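Local atomic coordinates of Lmo0740 protein (Listeria monocytogenes, PDB entry 4RFA), a protein that probably acts as a Crp-family transcriptional activator, pairing a cyclic-nucleotide-binding type sensor domain with a DNA-binding helix-turn-helix domain. Residues A[75-78]-A[79-82]; A[191-194]-A[195-198]. All blocks are in the same frame, centred on the assembly; numbering follows the deposited sequence. Where two conformers were deposited one is given.

How the contacts relate
Following the chain from the N terminus, contact 1 comes first: a tight turn at 77-80 carries the polypeptide from strand 72-76 of one antiparallel sheet to strand 81-82 of another, within the beta-rich, probably cyclic-nucleotide-binding type domain. Contact 2 lies far downstream, where residues 191-194 leave helix 183-189 and start helix 194-206, closing the turn of the probable helix-turn-helix. The two loops lie in series, neither nested nor crossing, with centres about 26 Å apart and nearest atoms about 8 Å apart. A residue of each contact spans the gap: F75 of contact 1 meets the ring of Y189, and R191 NH2 of contact 2 donates to S73 O, so strand 72-76 lies against the C-terminal domain.

Contact 1. Residues A[75-78]-A[79-82]; sequences FVLP and YNVL
P78 and Y79 form the corner of a type II beta turn running from L77 to N80, and they pack on each other as well as bend the chain. P78 holds the second position, where the fixed phi of its ring suits this turn. Y79 takes the third with a positive phi of 81°, less usual for a residue with a side chain. Its ring swings back so that P78 CB lies over one face, a CH-pi contact 4.3 Å from the Y79 ring centroid.

N80 closes the turn twice. Its backbone N donates to L77 O at 3.1 Å, the defining bond of the turn. With CG placed beside its own backbone N (chi1 -69°), the amide folds back over L77, and N80 OD1 accepts from L77 N at 2.7 Å. That bond is nearly straight at the hydrogen (172°), although the donor stands well above the carbonyl plane of the amide. One asparagine thus satisfies both the N-H and the C=O of the same residue. The oxygen also lies 3.6 Å from L77 CB.

Past V81, the side chain of L82 returns to the first arm. L82 CD1 meets V76 CG1 tip to tip at 4.1 Å, a single apolar touch between the two strand ends beyond the N80 bonds.

Around this turn, strand 49-55 supplies the backbone partners of Y79, N80 and L82, and V76 is backbone hydrogen-bonded to A58 and packs on I53. From helix 126-143, R138 donates to F75 O and, more weakly, to N80 OD1, giving that oxygen a second partner. L77 lies against E164 and M165 of helix 150-165, so the turn bridges the two sheets beside both helices.

Contact 2. Residues A[191-194]-A[195-198]; sequences RTTQ and PNIS
T193 turns its OG1 into the position between backbone N and carbonyl carbon (chi1 68°), which carries the hydroxyl over the first turn of helix 194-206; T192 and N196 instead extend OG1 and CG, respectively, opposite their backbone nitrogens. From its place T193 OG1 accepts from N196 N at 3.2 Å, a side-chain N-cap. T193 O takes I197 N at 2.9 Å, the first regular bond of the helix, and Q194 O takes S198 N in the same pattern.

The N196 amide reaches back along the chain, crossing T192 at about a right angle. Its ND2 donates to T192 OG1 at 3.1 Å, with the hydroxyl oxygen almost in the amide plane and the N-H pointing nearly straight at it (167°). The other branch of T192 is apolar in its contact: T192 CG2 rests 3.7 Å from I197 CG1, and I197 continues inward to A187 and I154.

Two consecutive threonines therefore secure N196 through its backbone and side chain, which probably helps define where the helix begins. P195 has no N-H to satisfy, which suits the first turn of this probable DNA-recognition helix, where N-H groups lack helical acceptors.

Contact 1. Residues A[75-78]-A[79-82]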
# COMPACT_ATOMS: atom_id res chain seq x y z
N PHE A 75 4.81 -9.20 4.76
CA PHE A 75 5.27 -9.39 6.10
C PHE A 75 5.13 -8.14 6.96
O PHE A 75 5.18 -7.06 6.45
CB PHE A 75 6.71 -9.87 6.09
CG PHE A 75 6.85 -11.25 5.53
CD1 PHE A 75 6.55 -12.36 6.32
CD2 PHE A 75 7.15 -11.45 4.20
CE1 PHE A 75 6.61 -13.65 5.81
CE2 PHE A 75 7.20 -12.74 3.66
CZ PHE A 75 6.91 -13.85 4.47
N VAL A 76 5.04 -8.32 8.27
CA VAL A 76 5.01 -7.26 9.26
C VAL A 76 6.36 -7.33 9.97
O VAL A 76 6.71 -8.37 10.51
CB VAL A 76 3.95 -7.62 10.30
CG1 VAL A 76 4.00 -6.72 11.54
CG2 VAL A 76 2.60 -7.64 9.62
N LEU A 77 7.07 -6.22 9.97
CA LEU A 77 8.42 -6.11 10.50
C LEU A 77 8.46 -5.30 11.79
O LEU A 77 7.54 -4.52 12.06
CB LEU A 77 9.31 -5.39 9.46
CG LEU A 77 9.02 -5.77 8.03
CD1 LEU A 77 9.85 -4.96 7.03
CD2 LEU A 77 9.27 -7.26 7.80
N PRO A 78 9.52 -5.48 12.59
CA PRO A 78 9.80 -4.60 13.70
C PRO A 78 9.76 -3.15 13.25
O PRO A 78 10.28 -2.83 12.17
CB PRO A 78 11.23 -5.02 14.15
CG PRO A 78 11.38 -6.43 13.71
CD PRO A 78 10.63 -6.43 12.37
N TYR A 79 9.08 -2.30 14.02
CA TYR A 79 8.90 -0.86 13.77
C TYR A 79 7.81 -0.48 12.78
O TYR A 79 7.60 0.71 12.53
CB TYR A 79 10.23 -0.17 13.42
CG TYR A 79 11.32 -0.60 14.36
CD1 TYR A 79 11.19 -0.37 15.72
CD2 TYR A 79 12.44 -1.29 13.91
CE1 TYR A 79 12.15 -0.78 16.62
CE2 TYR A 79 13.42 -1.71 14.80
CZ TYR A 79 13.27 -1.45 16.16
OH TYR A 79 14.22 -1.85 17.07
N ASN A 80 7.09 -1.46 12.25
CA ASN A 80 5.84 -1.19 11.53
C ASN A 80 4.70 -0.74 12.41
O ASN A 80 4.57 -1.17 13.58
CB ASN A 80 5.35 -2.43 10.75
CG ASN A 80 6.24 -2.81 9.58
OD1 ASN A 80 6.11 -3.88 9.02
ND2 ASN A 80 7.17 -1.95 9.24
N VAL A 81 3.89 0.17 11.88
CA VAL A 81 2.63 0.54 12.52
C VAL A 81 1.56 -0.41 11.99
O VAL A 81 1.66 -0.78 10.85
CB VAL A 81 2.21 1.98 12.19
CG1 VAL A 81 1.19 2.47 13.18
CG2 VAL A 81 3.40 2.90 12.25
N LEU A 82 0.58 -0.82 12.80
CA LEU A 82 -0.46 -1.77 12.38
C LEU A 82 -1.79 -1.25 12.86
O LEU A 82 -1.90 -0.40 13.79
CB LEU A 82 -0.30 -3.18 12.98
CG LEU A 82 0.42 -4.35 12.35
CD1 LEU A 82 0.42 -5.56 13.25
CD2 LEU A 82 -0.17 -4.77 11.02

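Contact 2. Residues A[191-194]-A[195-198]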
# COMPACT_ATOMS: atom_id res chain seq x y z
N ARG A 191 3.34 -16.70 -4.13
CA ARG A 191 2.05 -17.07 -4.64
C ARG A 191 2.24 -18.12 -5.78
O ARG A 191 1.87 -17.93 -6.95
CB ARG A 191 1.29 -15.76 -4.99
CG ARG A 191 1.39 -14.65 -3.88
CD ARG A 191 0.46 -13.47 -4.18
NE ARG A 191 0.48 -12.17 -3.44
CZ ARG A 191 1.42 -11.60 -2.67
NH1 ARG A 191 2.59 -12.16 -2.42
NH2 ARG A 191 1.15 -10.36 -2.17
N THR A 192 2.92 -19.21 -5.41
CA THR A 192 3.08 -20.40 -6.23
C THR A 192 3.20 -21.67 -5.35
O THR A 192 3.02 -21.60 -4.16
CB THR A 192 4.31 -20.27 -7.10
OG1 THR A 192 4.26 -21.28 -8.09
CG2 THR A 192 5.61 -20.40 -6.30
N THR A 193 3.49 -22.83 -5.95
CA THR A 193 3.50 -24.11 -5.21
C THR A 193 4.89 -24.45 -4.73
O THR A 193 5.87 -23.86 -5.17
CB THR A 193 3.05 -25.30 -6.10
OG1 THR A 193 4.03 -25.54 -7.12
CG2 THR A 193 1.71 -25.00 -6.75
N GLN A 194 4.98 -25.41 -3.84
CA GLN A 194 6.28 -25.77 -3.32
C GLN A 194 7.09 -26.50 -4.31
O GLN A 194 8.28 -26.22 -4.42
CB GLN A 194 6.18 -26.63 -2.09
CG GLN A 194 5.99 -25.81 -0.86
CD GLN A 194 6.65 -26.47 0.32
OE1 GLN A 194 7.87 -26.69 0.33
NE2 GLN A 194 5.85 -26.81 1.32
N PRO A 195 6.49 -27.47 -5.02
CA PRO A 195 7.33 -28.16 -5.99
C PRO A 195 7.91 -27.18 -6.99
O PRO A 195 9.01 -27.37 -7.47
CB PRO A 195 6.37 -29.17 -6.65
CG PRO A 195 5.31 -29.40 -5.62
CD PRO A 195 5.12 -28.04 -4.99
N ASN A 196 7.17 -26.13 -7.29
CA ASN A 196 7.66 -25.15 -8.23
C ASN A 196 8.75 -24.28 -7.61
O ASN A 196 9.78 -24.03 -8.22
CB ASN A 196 6.51 -24.30 -8.72
CG ASN A 196 6.84 -23.58 -9.99
OD1 ASN A 196 7.72 -24.00 -10.72
ND2 ASN A 196 6.15 -22.49 -10.25
N ILE A 197 8.55 -23.82 -6.39
CA ILE A 197 9.61 -23.10 -5.69
C ILE A 197 10.94 -23.92 -5.66
O ILE A 197 12.04 -23.37 -5.83
CB ILE A 197 9.15 -22.73 -4.26
CG1 ILE A 197 8.56 -21.34 -4.22
CG2 ILE A 197 10.25 -22.78 -3.24
CD1 ILE A 197 9.39 -20.21 -4.73
N SER A 198 10.84 -25.22 -5.43
CA SER A 198 12.04 -26.05 -5.30
C SER A 198 12.84 -25.99 -6.58
O SER A 198 14.05 -25.81 -6.56
CB SER A 198 11.67 -27.50 -5.01
OG SER A 198 12.80 -28.20 -4.55